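PDB 5JGF: vacuolar aminopeptidase 1 from Saccharomyces cerevisiae, which removes single amino acids, preferably neutral or hydrophobic ones, from the N-termini of peptides in the vacuole, as a zinc-dependent homododecamer. Local coordinates for residues Gln13-Phe18 against Pro259-Arg264; Tyr26-Phe31 against Ser90-Leu95; Cys266-Met271 against Lys447-Gly452. One frame throughout, in Å; residues are numbered along the deposited sequence.

Interaction 1 (Gln13-Phe18 against Pro259-Arg264); sequences QEFIDF and PRLDDR. With ZN (zinc ion), chain K; ZN (zinc ion), chain L.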
loop_
_atom_site.group_PDB
_atom_site.type_symbol
_atom_site.label_atom_id
_atom_site.label_comp_id
_atom_site.label_asym_id
_atom_site.label_seq_id
_atom_site.Cartn_x
_atom_site.Cartn_y
_atom_site.Cartn_z
ATOM N N GLN D 13 -17.609 -41.586 -32.508
ATOM C CA GLN D 13 -18.909 -41.805 -31.879
ATOM C C GLN D 13 -18.817 -42.867 -30.790
ATOM O O GLN D 13 -19.452 -42.745 -29.741
ATOM C CB GLN D 13 -19.953 -42.232 -32.915
ATOM C CG GLN D 13 -20.480 -41.100 -33.786
ATOM C CD GLN D 13 -21.061 -39.955 -32.969
ATOM O OE1 GLN D 13 -21.830 -40.169 -32.029
ATOM N NE2 GLN D 13 -20.699 -38.732 -33.333
ATOM N N GLU D 14 -18.035 -43.915 -31.040
ATOM C CA GLU D 14 -17.871 -44.973 -30.049
ATOM C C GLU D 14 -17.247 -44.373 -28.797
ATOM O O GLU D 14 -17.623 -44.724 -27.679
ATOM C CB GLU D 14 -16.966 -46.089 -30.579
ATOM C CG GLU D 14 -17.617 -47.009 -31.603
ATOM C CD GLU D 14 -18.862 -47.698 -31.067
ATOM O OE1 GLU D 14 -18.849 -48.145 -29.900
ATOM O OE2 GLU D 14 -19.852 -47.804 -31.822
ATOM N N PHE D 15 -16.287 -43.471 -28.989
ATOM C CA PHE D 15 -15.627 -42.826 -27.859
ATOM C C PHE D 15 -16.632 -41.994 -27.065
ATOM O O PHE D 15 -16.664 -42.051 -25.835
ATOM C CB PHE D 15 -14.483 -41.924 -28.338
ATOM C CG PHE D 15 -13.810 -41.161 -27.224
ATOM C CD1 PHE D 15 -13.096 -41.833 -26.236
ATOM C CD2 PHE D 15 -13.918 -39.774 -27.147
ATOM C CE1 PHE D 15 -12.499 -41.134 -25.178
ATOM C CE2 PHE D 15 -13.327 -39.066 -26.095
ATOM C CZ PHE D 15 -12.618 -39.749 -25.110
ATOM N N ILE D 16 -17.449 -41.215 -27.767
ATOM C CA ILE D 16 -18.455 -40.386 -27.104
ATOM C C ILE D 16 -19.392 -41.258 -26.266
ATOM O O ILE D 16 -19.702 -40.930 -25.117
ATOM C CB ILE D 16 -19.266 -39.566 -28.139
ATOM C CG1 ILE D 16 -18.393 -38.428 -28.685
ATOM C CG2 ILE D 16 -20.552 -39.029 -27.508
ATOM C CD1 ILE D 16 -19.030 -37.642 -29.815
ATOM N N ASP D 17 -19.833 -42.376 -26.837
ATOM C CA ASP D 17 -20.718 -43.285 -26.113
ATOM C C ASP D 17 -20.009 -43.874 -24.893
ATOM O O ASP D 17 -20.605 -44.006 -23.826
ATOM C CB ASP D 17 -21.200 -44.415 -27.029
ATOM C CG ASP D 17 -22.077 -43.914 -28.160
ATOM O OD1 ASP D 17 -22.665 -42.819 -28.014
ATOM O OD2 ASP D 17 -22.192 -44.619 -29.188
ATOM N N PHE D 18 -18.736 -44.218 -25.060
ATOM C CA PHE D 18 -17.924 -44.777 -23.982
ATOM C C PHE D 18 -17.864 -43.802 -22.806
ATOM O O PHE D 18 -18.095 -44.179 -21.657
ATOM C CB PHE D 18 -16.513 -45.074 -24.516
ATOM C CG PHE D 18 -15.436 -45.101 -23.460
ATOM C CD1 PHE D 18 -15.387 -46.115 -22.511
ATOM C CD2 PHE D 18 -14.444 -44.123 -23.446
ATOM C CE1 PHE D 18 -14.359 -46.158 -21.560
ATOM C CE2 PHE D 18 -13.416 -44.154 -22.506
ATOM C CZ PHE D 18 -13.371 -45.174 -21.560
ATOM N N PRO D 259 -16.814 -34.512 -21.807
ATOM C CA PRO D 259 -16.215 -34.399 -20.480
ATOM C C PRO D 259 -15.211 -35.515 -20.224
ATOM O O PRO D 259 -15.203 -36.535 -20.919
ATOM C CB PRO D 259 -17.416 -34.519 -19.557
ATOM C CG PRO D 259 -18.249 -35.559 -20.279
ATOM C CD PRO D 259 -18.178 -35.074 -21.722
ATOM N N ARG D 260 -14.353 -35.286 -19.237
ATOM C CA ARG D 260 -13.376 -36.270 -18.796
ATOM C C ARG D 260 -12.423 -36.834 -19.858
ATOM O O ARG D 260 -12.087 -38.017 -19.824
ATOM C CB ARG D 260 -14.143 -37.400 -18.089
ATOM C CG ARG D 260 -15.167 -36.867 -17.059
ATOM C CD ARG D 260 -16.026 -37.958 -16.409
ATOM N NE ARG D 260 -16.981 -38.587 -17.326
ATOM C CZ ARG D 260 -18.200 -38.124 -17.600
ATOM N NH1 ARG D 260 -18.982 -38.785 -18.448
ATOM N NH2 ARG D 260 -18.649 -37.014 -17.028
ATOM N N LEU D 261 -11.975 -35.988 -20.786
ATOM C CA LEU D 261 -11.041 -36.422 -21.830
ATOM C C LEU D 261 -9.680 -36.815 -21.236
ATOM O O LEU D 261 -9.035 -37.746 -21.698
ATOM C CB LEU D 261 -10.855 -35.315 -22.878
ATOM C CG LEU D 261 -12.054 -34.908 -23.737
ATOM C CD1 LEU D 261 -11.595 -33.924 -24.807
ATOM C CD2 LEU D 261 -12.665 -36.146 -24.397
ATOM N N ASP D 262 -9.247 -36.090 -20.216
ATOM C CA ASP D 262 -7.985 -36.361 -19.542
ATOM C C ASP D 262 -8.260 -37.395 -18.441
ATOM O O ASP D 262 -8.934 -37.066 -17.468
ATOM C CB ASP D 262 -7.493 -35.050 -18.907
ATOM C CG ASP D 262 -6.193 -35.199 -18.130
ATOM O OD1 ASP D 262 -5.593 -36.287 -18.131
ATOM O OD2 ASP D 262 -5.746 -34.197 -17.526
ATOM N N ASP D 263 -7.799 -38.643 -18.574
ATOM C CA ASP D 263 -7.001 -39.154 -19.697
ATOM C C ASP D 263 -7.710 -40.365 -20.346
ATOM O O ASP D 263 -7.067 -41.282 -20.855
ATOM C CB ASP D 263 -5.605 -39.543 -19.154
ATOM C CG ASP D 263 -4.634 -40.017 -20.234
ATOM O OD1 ASP D 263 -4.698 -39.517 -21.375
ATOM O OD2 ASP D 263 -3.779 -40.886 -19.941
ATOM N N ARG D 264 -9.037 -40.370 -20.328
ATOM C CA ARG D 264 -9.786 -41.484 -20.905
ATOM C C ARG D 264 -9.691 -41.454 -22.425
ATOM O O ARG D 264 -9.967 -42.449 -23.104
ATOM C CB ARG D 264 -11.239 -41.430 -20.417
ATOM C CG ARG D 264 -11.323 -41.784 -18.932
ATOM C CD ARG D 264 -12.616 -41.391 -18.234
ATOM N NE ARG D 264 -12.457 -41.644 -16.804
ATOM C CZ ARG D 264 -13.395 -41.448 -15.884
ATOM N NH1 ARG D 264 -14.587 -40.990 -16.237
ATOM N NH2 ARG D 264 -13.136 -41.696 -14.603
HETATM ZN ZN ZN K . -3.727 -36.635 -17.543
HETATM ZN ZN ZN L . -5.054 -34.201 -15.635
HETATM O O HOH W 1 -2.924 -34.720 -18.781
HETATM O O HOH W 2 -3.479 -35.581 -15.807
#
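In a layer behind the ligands of the two-zinc active site, F15 and F18 of helix 7-21 bring their rings up to L261 and R264, which flank the metal-bridging D262 in sequence. Both phenylalanines approach edge first. The ring of F15 offers one of its borders to the leucine, with CE2 lying 3.4 Å from the methyl CD2 of L261. Because CD2 lies near the ring plane, it meets the rim of hydrogens and not the face; the two side chains cross at about a right angle. On the other border of the same ring, CE1 is 3.5 Å from the backbone oxygen of R264. F18, one helical turn further on, brings CE2 to the same oxygen at 3.9 Å and touches CB of R264. Having CG anti to the backbone N (chi1 177° in F15) carries these rings out from the helix to the active-site turn. The carbonyl oxygen of R264 therefore meets the edges of two aromatic rings, an arrangement that probably suits its partial negative charge, since ring hydrogens are slightly positive. The guanidinium of R264 leads off in another direction, where NE donates to V92 O. Between L261 and R264, D262 bridges the metals: OD1 binds one zinc at 2.0 Å and OD2 binds the other at 2.0 Å, while a water also bridges the pair. The peptide bond from D262 to D263 is cis, a recurring feature after the bridging aspartate in this clan of exopeptidases. H91 and D344 complete the first metal site, E299 and H438 the second. Around this turn, L261 also rests on strand 426-434, D263 reaches strand 339-347, and I16 of helix 7-21 touches strand 247-249.

Interaction 2 (Tyr26-Phe31 against Ser90-Leu95); sequences YHVVSF and SHVDAL. With ZN (zinc ion), chain K.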
loop_
_atom_site.group_PDB
_atom_site.type_symbol
_atom_site.label_atom_id
_atom_site.label_comp_id
_atom_site.label_asym_id
_atom_site.label_seq_id
_atom_site.Cartn_x
_atom_site.Cartn_y
_atom_site.Cartn_z
ATOM N N TYR D 26 -14.635 -46.562 -11.998
ATOM C CA TYR D 26 -15.137 -47.929 -11.860
ATOM C C TYR D 26 -15.806 -48.413 -13.143
ATOM O O TYR D 26 -15.569 -49.542 -13.579
ATOM C CB TYR D 26 -16.147 -48.021 -10.715
ATOM C CG TYR D 26 -15.546 -47.808 -9.348
ATOM C CD1 TYR D 26 -14.665 -48.739 -8.797
ATOM C CD2 TYR D 26 -15.861 -46.674 -8.600
ATOM C CE1 TYR D 26 -14.113 -48.548 -7.530
ATOM C CE2 TYR D 26 -15.314 -46.472 -7.335
ATOM C CZ TYR D 26 -14.444 -47.409 -6.808
ATOM O OH TYR D 26 -13.896 -47.206 -5.561
ATOM N N HIS D 27 -16.645 -47.568 -13.744
ATOM C CA HIS D 27 -17.337 -47.941 -14.981
ATOM C C HIS D 27 -16.348 -48.129 -16.119
ATOM O O HIS D 27 -16.474 -49.060 -16.912
ATOM C CB HIS D 27 -18.361 -46.876 -15.408
ATOM C CG HIS D 27 -19.534 -46.750 -14.487
ATOM N ND1 HIS D 27 -19.558 -45.871 -13.426
ATOM C CD2 HIS D 27 -20.724 -47.398 -14.465
ATOM C CE1 HIS D 27 -20.710 -45.983 -12.788
ATOM N NE2 HIS D 27 -21.436 -46.904 -13.398
ATOM N N VAL D 28 -15.371 -47.230 -16.205
ATOM C CA VAL D 28 -14.360 -47.291 -17.258
ATOM C C VAL D 28 -13.580 -48.603 -17.230
ATOM O O VAL D 28 -13.384 -49.241 -18.264
ATOM C CB VAL D 28 -13.376 -46.104 -17.148
ATOM C CG1 VAL D 28 -12.215 -46.284 -18.120
ATOM C CG2 VAL D 28 -14.112 -44.800 -17.455
ATOM N N VAL D 29 -13.127 -48.991 -16.045
ATOM C CA VAL D 29 -12.394 -50.239 -15.890
ATOM C C VAL D 29 -13.300 -51.420 -16.235
ATOM O O VAL D 29 -12.877 -52.346 -16.926
ATOM C CB VAL D 29 -11.857 -50.386 -14.452
ATOM C CG1 VAL D 29 -11.321 -51.795 -14.234
ATOM C CG2 VAL D 29 -10.752 -49.361 -14.205
ATOM N N SER D 30 -14.548 -51.371 -15.772
ATOM C CA SER D 30 -15.520 -52.430 -16.028
ATOM C C SER D 30 -15.755 -52.537 -17.516
ATOM O O SER D 30 -15.891 -53.633 -18.041
ATOM C CB SER D 30 -16.835 -52.115 -15.314
ATOM O OG SER D 30 -17.743 -53.188 -15.421
ATOM N N PHE D 31 -15.827 -51.393 -18.188
ATOM C CA PHE D 31 -16.030 -51.349 -19.638
ATOM C C PHE D 31 -14.908 -52.069 -20.379
ATOM O O PHE D 31 -15.157 -52.870 -21.283
ATOM C CB PHE D 31 -16.073 -49.891 -20.118
ATOM C CG PHE D 31 -16.033 -49.738 -21.617
ATOM C CD1 PHE D 31 -17.202 -49.797 -22.374
ATOM C CD2 PHE D 31 -14.821 -49.539 -22.274
ATOM C CE1 PHE D 31 -17.158 -49.655 -23.768
ATOM C CE2 PHE D 31 -14.769 -49.399 -23.664
ATOM C CZ PHE D 31 -15.941 -49.456 -24.410
ATOM N N SER D 90 -1.483 -45.328 -19.194
ATOM C CA SER D 90 -2.367 -44.164 -19.165
ATOM C C SER D 90 -3.157 -44.165 -17.865
ATOM O O SER D 90 -3.130 -45.147 -17.118
ATOM C CB SER D 90 -3.343 -44.208 -20.345
ATOM O OG SER D 90 -2.655 -44.189 -21.582
ATOM N N HIS D 91 -3.856 -43.072 -17.576
ATOM C CA HIS D 91 -4.647 -43.047 -16.355
ATOM C C HIS D 91 -6.132 -42.942 -16.658
ATOM O O HIS D 91 -6.542 -42.263 -17.599
ATOM C CB HIS D 91 -4.162 -41.939 -15.391
ATOM C CG HIS D 91 -4.416 -40.536 -15.856
ATOM N ND1 HIS D 91 -5.565 -39.845 -15.537
ATOM C CD2 HIS D 91 -3.627 -39.663 -16.526
ATOM C CE1 HIS D 91 -5.470 -38.604 -15.984
ATOM N NE2 HIS D 91 -4.304 -38.468 -16.587
ATOM N N VAL D 92 -6.931 -43.664 -15.880
ATOM C CA VAL D 92 -8.372 -43.673 -16.079
ATOM C C VAL D 92 -9.151 -42.821 -15.094
ATOM O O VAL D 92 -10.366 -42.706 -15.210
ATOM C CB VAL D 92 -8.928 -45.113 -16.056
ATOM C CG1 VAL D 92 -8.574 -45.821 -17.352
ATOM C CG2 VAL D 92 -8.364 -45.874 -14.864
ATOM N N ASP D 93 -8.470 -42.239 -14.111
ATOM C CA ASP D 93 -9.174 -41.369 -13.182
ATOM C C ASP D 93 -9.261 -40.011 -13.871
ATOM O O ASP D 93 -8.415 -39.675 -14.700
ATOM C CB ASP D 93 -8.426 -41.234 -11.845
ATOM C CG ASP D 93 -7.044 -40.610 -11.993
ATOM O OD1 ASP D 93 -6.727 -39.673 -11.219
ATOM O OD2 ASP D 93 -6.269 -41.058 -12.863
ATOM N N ALA D 94 -10.303 -39.252 -13.557
ATOM C CA ALA D 94 -10.474 -37.923 -14.131
ATOM C C ALA D 94 -10.971 -36.997 -13.034
ATOM O O ALA D 94 -11.545 -37.454 -12.044
ATOM C CB ALA D 94 -11.478 -37.961 -15.268
ATOM N N LEU D 95 -10.746 -35.698 -13.197
ATOM C CA LEU D 95 -11.212 -34.743 -12.201
ATOM C C LEU D 95 -12.699 -34.970 -11.981
ATOM O O LEU D 95 -13.458 -35.151 -12.938
ATOM C CB LEU D 95 -10.969 -33.305 -12.668
ATOM C CG LEU D 95 -9.745 -32.616 -12.058
ATOM C CD1 LEU D 95 -8.484 -33.392 -12.420
ATOM C CD2 LEU D 95 -9.656 -31.180 -12.567
HETATM ZN ZN ZN K . -3.727 -36.635 -17.543
HETATM O O HOH W 1 -2.924 -34.720 -18.781
HETATM O O HOH W 2 -3.479 -35.581 -15.807
#
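V92, the residue that packs on V28 and V29 of helix 25-38, is approached along the chain through S90 and H91, at the end of strand 86-91. S90 is still held in the central sheet by backbone bonds to strand 289-295, and its OG is hydrogen-bonded to A343 O. H91 follows with its NE2 on a zinc ion at 2.1 Å. The other ring nitrogen reaches forward along the chain, to D93: ND1 donates to D93 O at 3.0 Å, with an N-H...O angle of 137° and the oxygen close to the plane of the imidazole. A second, weak bond runs from ND1 to D93 OD2. With one nitrogen on the metal and the other on D93, the rotation of the ring is fixed from both ends. H91 and D93 form the His-X-Asp signature of this metallopeptidase clan, in which a turn at the C-terminal end of a sheet strand supplies a zinc ligand. The middle residue, V92, looks the opposite way from D93, toward helix 25-38. Its CG1 lies 3.7 Å from CG1 of V28, the two valines alongside each other but pointing opposite ways. On its second branch CG2 comes to 4.3 Å from CG2 of V29, a looser touch. CG1 of V28 stands anti to its own backbone N (chi1 172°), which extends this methyl from the helix to V92. The same V92 also rests on T25 and S267. The carboxylate of D93 engages Y119 OH and E299 N through OD1 and E298 N through OD2, linking the turn to the loop that carries E298 and E299, while H91 is held mainly by the backbone oxygen. Beyond it A94 is touched by the side chain of R260.

Interaction 3 (Cys266-Met271 against Lys447-Gly452); sequences CSFAAM and KDVGLG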
loop_
_atom_site.group_PDB
_atom_site.type_symbol
_atom_site.label_atom_id
_atom_site.label_comp_id
_atom_site.label_asym_id
_atom_site.label_seq_id
_atom_site.Cartn_x
_atom_site.Cartn_y
_atom_site.Cartn_z
ATOM N N CYS D 266 -6.801 -40.975 -24.172
ATOM C CA CYS D 266 -5.650 -41.825 -24.480
ATOM C C CYS D 266 -5.899 -43.262 -24.028
ATOM O O CYS D 266 -5.482 -44.209 -24.694
ATOM C CB CYS D 266 -4.382 -41.308 -23.795
ATOM S SG CYS D 266 -3.634 -39.881 -24.593
ATOM N N SER D 267 -6.560 -43.424 -22.887
ATOM C CA SER D 267 -6.844 -44.763 -22.376
ATOM C C SER D 267 -7.682 -45.552 -23.375
ATOM O O SER D 267 -7.369 -46.702 -23.680
ATOM C CB SER D 267 -7.573 -44.683 -21.033
ATOM O OG SER D 267 -6.703 -44.195 -20.024
ATOM N N PHE D 268 -8.738 -44.926 -23.888
ATOM C CA PHE D 268 -9.620 -45.568 -24.864
ATOM C C PHE D 268 -8.855 -45.889 -26.150
ATOM O O PHE D 268 -8.910 -47.015 -26.656
ATOM C CB PHE D 268 -10.798 -44.646 -25.187
ATOM C CG PHE D 268 -11.781 -45.224 -26.171
ATOM C CD1 PHE D 268 -12.806 -46.065 -25.740
ATOM C CD2 PHE D 268 -11.692 -44.915 -27.527
ATOM C CE1 PHE D 268 -13.734 -46.589 -26.649
ATOM C CE2 PHE D 268 -12.613 -45.435 -28.443
ATOM C CZ PHE D 268 -13.635 -46.272 -28.002
ATOM N N ALA D 269 -8.142 -44.896 -26.677
ATOM C CA ALA D 269 -7.376 -45.086 -27.904
ATOM C C ALA D 269 -6.340 -46.197 -27.753
ATOM O O ALA D 269 -6.155 -47.006 -28.663
ATOM C CB ALA D 269 -6.689 -43.782 -28.306
ATOM N N ALA D 270 -5.661 -46.236 -26.609
ATOM C CA ALA D 270 -4.650 -47.264 -26.377
ATOM C C ALA D 270 -5.263 -48.660 -26.267
ATOM O O ALA D 270 -4.734 -49.618 -26.838
ATOM C CB ALA D 270 -3.844 -46.941 -25.117
ATOM N N MET D 271 -6.370 -48.784 -25.539
ATOM C CA MET D 271 -7.021 -50.084 -25.381
ATOM C C MET D 271 -7.593 -50.600 -26.698
ATOM O O MET D 271 -7.478 -51.789 -27.010
ATOM C CB MET D 271 -8.141 -50.018 -24.339
ATOM C CG MET D 271 -7.665 -50.011 -22.894
ATOM S SD MET D 271 -6.602 -51.422 -22.451
ATOM C CE MET D 271 -7.495 -52.749 -23.080
ATOM N N LYS D 447 -11.131 -36.140 -35.458
ATOM C CA LYS D 447 -10.331 -37.213 -36.060
ATOM C C LYS D 447 -9.251 -37.753 -35.117
ATOM O O LYS D 447 -8.645 -38.794 -35.378
ATOM C CB LYS D 447 -9.617 -36.715 -37.330
ATOM C CG LYS D 447 -10.437 -36.641 -38.605
ATOM C CD LYS D 447 -9.514 -36.570 -39.833
ATOM C CE LYS D 447 -8.574 -37.780 -39.884
ATOM N NZ LYS D 447 -7.831 -37.850 -41.176
ATOM N N ASP D 448 -9.002 -37.045 -34.023
ATOM C CA ASP D 448 -7.947 -37.444 -33.101
ATOM C C ASP D 448 -8.071 -38.782 -32.380
ATOM O O ASP D 448 -7.061 -39.424 -32.098
ATOM C CB ASP D 448 -7.681 -36.302 -32.115
ATOM C CG ASP D 448 -6.890 -35.175 -32.762
ATOM O OD1 ASP D 448 -7.265 -33.993 -32.621
ATOM O OD2 ASP D 448 -5.880 -35.483 -33.427
ATOM N N VAL D 449 -9.286 -39.223 -32.083
ATOM C CA VAL D 449 -9.441 -40.524 -31.440
ATOM C C VAL D 449 -8.897 -41.568 -32.423
ATOM O O VAL D 449 -8.079 -42.417 -32.062
ATOM C CB VAL D 449 -10.924 -40.843 -31.137
ATOM C CG1 VAL D 449 -11.052 -42.265 -30.605
ATOM C CG2 VAL D 449 -11.471 -39.852 -30.116
ATOM N N GLY D 450 -9.341 -41.474 -33.673
ATOM C CA GLY D 450 -8.896 -42.405 -34.699
ATOM C C GLY D 450 -7.409 -42.324 -34.989
ATOM O O GLY D 450 -6.748 -43.349 -35.161
ATOM N N LEU D 451 -6.871 -41.110 -35.055
ATOM C CA LEU D 451 -5.448 -40.948 -35.325
ATOM C C LEU D 451 -4.638 -41.526 -34.163
ATOM O O LEU D 451 -3.540 -42.053 -34.361
ATOM C CB LEU D 451 -5.114 -39.466 -35.537
ATOM C CG LEU D 451 -5.703 -38.851 -36.816
ATOM C CD1 LEU D 451 -5.508 -37.343 -36.801
ATOM C CD2 LEU D 451 -5.036 -39.462 -38.043
ATOM N N GLY D 452 -5.189 -41.428 -32.956
ATOM C CA GLY D 452 -4.516 -41.963 -31.786
ATOM C C GLY D 452 -4.462 -43.479 -31.858
ATOM O O GLY D 452 -3.404 -44.088 -31.674
#
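F268 meets V449 where helix 261-278 comes against helix 448-468, and its ring can be followed outward atom by atom. From CB the chain turns to put CG anti to the backbone N (chi1 -179°), which sends the ring out toward helix 7-21 and V449. On one side of the ring CD1 packs against F18 of helix 7-21. On the other, CD2 lies 4.1 Å from CG1 of V449, and CE2 reaches the same methyl at a like distance, so that this one methyl abuts the CD2-CE2 edge near the ring plane. CD2 also adjoins the ring of F15, which meets F268 edge-to-face. At the tip, CZ comes up to the backbone of E14. The other methyl of V449, CG2, turns to F15, and I11 touches both F268 and V449. The fold here is the layered alpha/beta architecture of zinc exopeptidases: helix 261-278 leans on the central sheet through A270 and M271, which touch strand 289-295, while a neighbouring face, with A269, receives the C-terminal helix. The axes of the two short helical segments approach to 9.0 Å and cross at -45°. One residue after F268, the small side chain of A269 points toward the partner helix. CB of A269 is 4.2 Å from C of G452 and equally far from O of V449. With only a methyl set against a glycine, the CA atoms of A269 and G452 come within 5.7 Å. Further along, V453 and F456 continue the packing on A269.

All three contacts are buried, and none is held across its segments by a hydrogen bond; packing does the work, apolar in interaction 2 and largely so in interaction 3, joined in interaction 1 by a carbonyl oxygen at two ring edges. Interactions 1 and 3 share helix 261-278: the former uses its beginning, at the zinc site, the latter its next turns, farther from the metals, and the two merge into one aromatic cluster. Interactions 1 and 2 share a zinc ion and are also joined by polar bonds between their segments, D263 OD2 probably accepting from H91 N. Polar and metal chemistry thus gathers around the strand end and helix start of 1 and 2, while 3 is purely helix on helix.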